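Local coordinates for protein positive phenol-degradative gene regulator (Ralstonia sp. E2, PDB 5FRY) that senses phenols through this N-terminal domain, which binds a dimethylphenol, and probably activates transcription of phenol-degradation genes as an ATP-dependent enhancer-binding protein, at residues Phe67-Ala79 with Trp152-Leu165. Sequence-based numbering, arbitrary orientation.
With ERH (3,4-dimethylphenol), chain D.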
loop_
_atom_site.group_PDB
_atom_site.type_symbol
_atom_site.label_atom_id
_atom_site.label_comp_id
_atom_site.label_asym_id
_atom_site.label_seq_id
_atom_site.Cartn_x
_atom_site.Cartn_y
_atom_site.Cartn_z
ATOM N N PHE A 67 11.049 2.793 -4.541
ATOM C CA PHE A 67 10.565 1.717 -3.666
ATOM C C PHE A 67 11.432 1.498 -2.420
ATOM O O PHE A 67 10.919 1.258 -1.317
ATOM C CB PHE A 67 10.431 0.412 -4.462
ATOM C CG PHE A 67 9.150 0.327 -5.235
ATOM C CD1 PHE A 67 7.968 -0.028 -4.602
ATOM C CD2 PHE A 67 9.109 0.645 -6.589
ATOM C CE1 PHE A 67 6.759 -0.093 -5.315
ATOM C CE2 PHE A 67 7.905 0.587 -7.308
ATOM C CZ PHE A 67 6.732 0.216 -6.666
ATOM N N MET A 68 12.744 1.583 -2.569
ATOM C CA MET A 68 13.593 1.465 -1.389
ATOM C C MET A 68 13.283 2.579 -0.394
ATOM O O MET A 68 13.151 2.330 0.802
ATOM C CB MET A 68 15.070 1.482 -1.775
ATOM C CG MET A 68 15.482 0.340 -2.703
ATOM S SD MET A 68 17.205 0.542 -3.204
ATOM C CE MET A 68 17.943 0.988 -1.634
ATOM N N ARG A 69 13.127 3.806 -0.881
ATOM C CA ARG A 69 12.835 4.922 0.017
ATOM C C ARG A 69 11.442 4.793 0.663
ATOM O O ARG A 69 11.264 5.191 1.809
ATOM C CB ARG A 69 12.990 6.266 -0.714
ATOM C CG ARG A 69 14.448 6.559 -1.136
ATOM C CD ARG A 69 14.673 7.956 -1.730
ATOM N NE ARG A 69 14.030 8.164 -3.022
ATOM C CZ ARG A 69 14.516 7.758 -4.196
ATOM N NH1 ARG A 69 15.670 7.110 -4.261
ATOM N NH2 ARG A 69 13.838 7.992 -5.315
ATOM N N MET A 70 10.482 4.187 -0.032
ATOM C CA MET A 70 9.156 3.988 0.548
ATOM C C MET A 70 9.277 2.959 1.669
ATOM O O MET A 70 8.696 3.134 2.751
ATOM C CB MET A 70 8.134 3.534 -0.519
ATOM C CG MET A 70 6.751 3.488 0.022
ATOM S SD MET A 70 5.380 3.326 -1.187
ATOM C CE MET A 70 5.876 1.890 -2.033
ATOM N N GLY A 71 10.054 1.906 1.423
ATOM C CA GLY A 71 10.325 0.899 2.434
ATOM C C GLY A 71 10.981 1.519 3.660
ATOM O O GLY A 71 10.610 1.243 4.804
ATOM N N PHE A 72 11.966 2.368 3.404
ATOM C CA PHE A 72 12.701 3.090 4.460
ATOM C C PHE A 72 11.758 3.918 5.358
ATOM O O PHE A 72 11.795 3.808 6.578
ATOM C CB PHE A 72 13.780 3.972 3.825
ATOM C CG PHE A 72 14.771 4.568 4.832
ATOM C CD1 PHE A 72 14.454 5.702 5.553
ATOM C CD2 PHE A 72 15.995 3.961 5.051
ATOM C CE1 PHE A 72 15.357 6.224 6.473
ATOM C CE2 PHE A 72 16.901 4.477 5.948
ATOM C CZ PHE A 72 16.576 5.617 6.665
ATOM N N HIS A 73 10.874 4.692 4.752
ATOM C CA HIS A 73 9.901 5.445 5.528
ATOM C C HIS A 73 9.093 4.528 6.416
ATOM O O HIS A 73 8.890 4.835 7.578
ATOM C CB HIS A 73 9.035 6.267 4.582
ATOM C CG HIS A 73 9.804 7.390 3.945
ATOM N ND1 HIS A 73 9.847 7.597 2.581
ATOM C CD2 HIS A 73 10.635 8.311 4.490
ATOM C CE1 HIS A 73 10.632 8.625 2.318
ATOM N NE2 HIS A 73 11.125 9.076 3.458
ATOM N N SER A 74 8.632 3.391 5.871
ATOM C CA SER A 74 7.882 2.424 6.665
ATOM C C SER A 74 8.668 1.859 7.865
ATOM O O SER A 74 8.142 1.803 8.984
ATOM C CB SER A 74 7.408 1.268 5.772
ATOM O OG SER A 74 6.236 1.634 5.083
ATOM N N GLY A 75 9.916 1.439 7.639
ATOM C CA GLY A 75 10.716 0.811 8.693
ATOM C C GLY A 75 11.042 1.785 9.825
ATOM O O GLY A 75 11.034 1.413 10.991
ATOM N N VAL A 76 11.300 3.026 9.461
ATOM C CA VAL A 76 11.526 4.094 10.436
ATOM C C VAL A 76 10.298 4.342 11.313
ATOM O O VAL A 76 10.430 4.559 12.515
ATOM C CB VAL A 76 11.949 5.422 9.764
ATOM C CG1 VAL A 76 11.931 6.598 10.807
ATOM C CG2 VAL A 76 13.363 5.272 9.164
ATOM N N ARG A 77 9.105 4.350 10.725
ATOM C CA ARG A 77 7.923 4.568 11.540
ATOM C C ARG A 77 7.672 3.401 12.503
ATOM O O ARG A 77 7.200 3.615 13.623
ATOM C CB ARG A 77 6.682 4.799 10.676
ATOM C CG ARG A 77 6.718 6.073 9.849
ATOM C CD ARG A 77 7.052 7.297 10.681
ATOM N NE ARG A 77 6.592 8.505 9.989
ATOM C CZ ARG A 77 6.567 9.723 10.521
ATOM N NH1 ARG A 77 6.980 9.924 11.769
ATOM N NH2 ARG A 77 6.125 10.745 9.797
ATOM N N ASP A 78 7.972 2.173 12.076
ATOM C CA ASP A 78 7.745 0.994 12.915
ATOM C C ASP A 78 8.781 0.908 14.051
ATOM O O ASP A 78 8.460 0.453 15.165
ATOM C CB ASP A 78 7.757 -0.289 12.056
ATOM C CG ASP A 78 6.482 -0.454 11.248
ATOM O OD1 ASP A 78 5.542 0.350 11.431
ATOM O OD2 ASP A 78 6.407 -1.384 10.434
ATOM N N ALA A 79 10.002 1.395 13.805
ATOM C CA ALA A 79 11.007 1.456 14.861
ATOM C C ALA A 79 10.593 2.452 15.955
ATOM O O ALA A 79 10.937 2.269 17.110
ATOM C CB ALA A 79 12.355 1.849 14.316
ATOM N N TRP A 152 12.973 -4.533 -3.237
ATOM C CA TRP A 152 13.412 -3.178 -2.949
ATOM C C TRP A 152 12.808 -2.498 -1.709
ATOM O O TRP A 152 13.556 -1.980 -0.861
ATOM C CB TRP A 152 13.141 -2.290 -4.175
ATOM C CG TRP A 152 13.716 -2.851 -5.448
ATOM C CD1 TRP A 152 14.802 -3.678 -5.568
ATOM C CD2 TRP A 152 13.220 -2.642 -6.779
ATOM N NE1 TRP A 152 15.020 -3.982 -6.892
ATOM C CE2 TRP A 152 14.061 -3.363 -7.654
ATOM C CE3 TRP A 152 12.151 -1.916 -7.314
ATOM C CZ2 TRP A 152 13.861 -3.375 -9.036
ATOM C CZ3 TRP A 152 11.957 -1.931 -8.688
ATOM C CH2 TRP A 152 12.807 -2.651 -9.530
ATOM N N MET A 153 11.476 -2.456 -1.628
ATOM C CA MET A 153 10.772 -1.899 -0.473
ATOM C C MET A 153 11.011 -2.735 0.759
ATOM O O MET A 153 11.041 -2.184 1.865
ATOM C CB MET A 153 9.263 -1.802 -0.731
ATOM C CG MET A 153 8.478 -0.898 0.218
ATOM S SD MET A 153 6.695 -1.058 -0.143
ATOM C CE MET A 153 6.770 -1.575 -1.820
ATOM N N GLN A 154 11.144 -4.055 0.597
ATOM C CA GLN A 154 11.414 -4.905 1.747
ATOM C C GLN A 154 12.777 -4.583 2.316
ATOM O O GLN A 154 12.944 -4.537 3.532
ATOM C CB GLN A 154 11.346 -6.374 1.383
ATOM C CG GLN A 154 9.899 -6.832 1.189
ATOM C CD GLN A 154 9.800 -8.217 0.636
ATOM O OE1 GLN A 154 8.775 -8.580 0.057
ATOM N NE2 GLN A 154 10.849 -9.024 0.834
ATOM N N ILE A 155 13.745 -4.378 1.431
ATOM C CA ILE A 155 15.111 -3.993 1.850
ATOM C C ILE A 155 15.168 -2.607 2.492
ATOM O O ILE A 155 15.778 -2.428 3.549
ATOM C CB ILE A 155 16.091 -4.014 0.655
ATOM C CG1 ILE A 155 16.465 -5.454 0.309
ATOM C CG2 ILE A 155 17.325 -3.169 0.963
ATOM C CD1 ILE A 155 17.232 -6.155 1.408
ATOM N N GLY A 156 14.540 -1.624 1.843
ATOM C CA GLY A 156 14.463 -0.281 2.388
ATOM C C GLY A 156 13.953 -0.300 3.816
ATOM O O GLY A 156 14.455 0.417 4.706
ATOM N N TYR A 157 12.967 -1.151 4.035
ATOM C CA TYR A 157 12.324 -1.293 5.328
ATOM C C TYR A 157 13.317 -1.790 6.375
ATOM O O TYR A 157 13.415 -1.193 7.468
ATOM C CB TYR A 157 11.120 -2.219 5.219
ATOM C CG TYR A 157 10.414 -2.440 6.537
ATOM C CD1 TYR A 157 10.998 -3.233 7.538
ATOM C CD2 TYR A 157 9.192 -1.827 6.805
ATOM C CE1 TYR A 157 10.378 -3.425 8.750
ATOM C CE2 TYR A 157 8.553 -2.025 8.015
ATOM C CZ TYR A 157 9.150 -2.835 8.978
ATOM O OH TYR A 157 8.531 -3.063 10.188
ATOM N N ALA A 158 14.060 -2.852 6.043
ATOM C CA ALA A 158 15.070 -3.418 6.949
ATOM C C ALA A 158 16.112 -2.378 7.315
ATOM O O ALA A 158 16.481 -2.228 8.485
ATOM C CB ALA A 158 15.749 -4.629 6.339
ATOM N N THR A 159 16.599 -1.670 6.306
ATOM C CA THR A 159 17.567 -0.604 6.495
ATOM C C THR A 159 17.035 0.483 7.437
ATOM O O THR A 159 17.698 0.857 8.432
ATOM C CB THR A 159 17.949 0.001 5.131
ATOM O OG1 THR A 159 18.505 -1.035 4.305
ATOM C CG2 THR A 159 18.947 1.120 5.278
ATOM N N GLY A 160 15.827 0.957 7.143
ATOM C CA GLY A 160 15.245 2.102 7.826
ATOM C C GLY A 160 14.987 1.798 9.281
ATOM O O GLY A 160 15.368 2.576 10.154
ATOM N N TYR A 161 14.379 0.648 9.527
ATOM C CA TYR A 161 14.057 0.192 10.873
ATOM C C TYR A 161 15.320 -0.004 11.694
ATOM O O TYR A 161 15.435 0.534 12.781
ATOM C CB TYR A 161 13.261 -1.115 10.827
ATOM C CG TYR A 161 12.924 -1.663 12.205
ATOM C CD1 TYR A 161 13.867 -2.379 12.946
ATOM C CD2 TYR A 161 11.674 -1.452 12.769
ATOM C CE1 TYR A 161 13.571 -2.863 14.215
ATOM C CE2 TYR A 161 11.366 -1.945 14.023
ATOM C CZ TYR A 161 12.316 -2.652 14.740
ATOM O OH TYR A 161 11.995 -3.139 15.986
ATOM N N THR A 162 16.268 -0.777 11.162
ATOM C CA THR A 162 17.484 -1.076 11.919
ATOM C C THR A 162 18.258 0.195 12.163
ATOM O O THR A 162 18.783 0.427 13.256
ATOM C CB THR A 162 18.368 -2.079 11.181
ATOM O OG1 THR A 162 17.554 -3.177 10.735
ATOM C CG2 THR A 162 19.524 -2.578 12.104
ATOM N N SER A 163 18.354 1.017 11.136
ATOM C CA SER A 163 19.044 2.300 11.276
ATOM C C SER A 163 18.425 3.178 12.354
ATOM O O SER A 163 19.152 3.779 13.135
ATOM C CB SER A 163 19.070 3.048 9.951
ATOM O OG SER A 163 19.922 2.379 9.041
ATOM N N ALA A 164 17.097 3.250 12.417
ATOM C CA ALA A 164 16.464 4.139 13.395
ATOM C C ALA A 164 16.663 3.599 14.806
ATOM O O ALA A 164 16.903 4.350 15.769
ATOM C CB ALA A 164 14.989 4.306 13.065
ATOM N N LEU A 165 16.621 2.282 14.906
ATOM C CA LEU A 165 16.834 1.579 16.149
ATOM C C LEU A 165 18.275 1.787 16.639
ATOM O O LEU A 165 18.487 1.989 17.831
ATOM C CB LEU A 165 16.524 0.083 15.967
ATOM C CG LEU A 165 16.924 -0.837 17.123
ATOM C CD1 LEU A 165 16.082 -0.561 18.355
ATOM C CD2 LEU A 165 16.797 -2.306 16.709
HETATM O O01 ERH D . 11.953 -7.550 7.133
HETATM C C02 ERH D . 15.181 -7.801 9.080
HETATM C C03 ERH D . 14.080 -5.631 9.549
HETATM C C04 ERH D . 15.206 -6.624 9.736
HETATM C C05 ERH D . 14.028 -8.130 8.158
HETATM C C06 ERH D . 13.052 -5.923 8.727
HETATM C C07 ERH D . 13.026 -7.245 7.992
HETATM C C08 ERH D . 16.307 -8.795 9.267
HETATM C C09 ERH D . 14.107 -4.308 10.285
#
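At F67 the ring meets M153 at its rim: CD1 lies 3.4 Å from the M153 methyl, CE, near the ring plane, while the F67 CB rests on the CB of W152. M68 follows, its CG packing against that same W152 CB. The chain of M70, bent at its third torsion, brings CE against the SD and CE of M153. At G71 the backbone comes against M153, whose CG lies 3.4 Å from G71 CA, tighter than ordinary carbon packing. F72, with CG anti to the backbone N (chi1 -169°), lays one ring face over G160, whose CA is 3.7 Å from the ring centroid; T159 CG2 sits at the ring edge.

Four glycines, G71 and G75 facing G156 and G160, let the helix axes close to 6.2 Å at a crossing angle of -40°. This is the glycine-lined packing of a GxxxG pair, G71-G75 on one helix and G156-G160 on the other, with CA-H...O contacts such as Y157 CA to G71 O at 3.1 Å. It joins helix 60-84, which meets the second subunit, to helix 152-166 of the V4R region, a wall of the phenol pocket.

Further on, G75 CA stands over a face of the Y157 ring, a knob set among G71, S74, G75 and D78. The CD1 edge of this tyrosine borders the bound dimethylphenol, Y157 CD1 lying 3.6 Å from ERH C06. D78 accepts a hydrogen bond from the Y157 hydroxyl, OH, on the anti lone pair of OD2, at 2.7 Å, its carboxylate turned 67° from the ring; OD1 bonds to H43 of the second subunit. Finally A79 CB packs over a face of Y161, whose CB and CD1 touch the ligand methyl C09, and meets A164 CB at 3.8 Å.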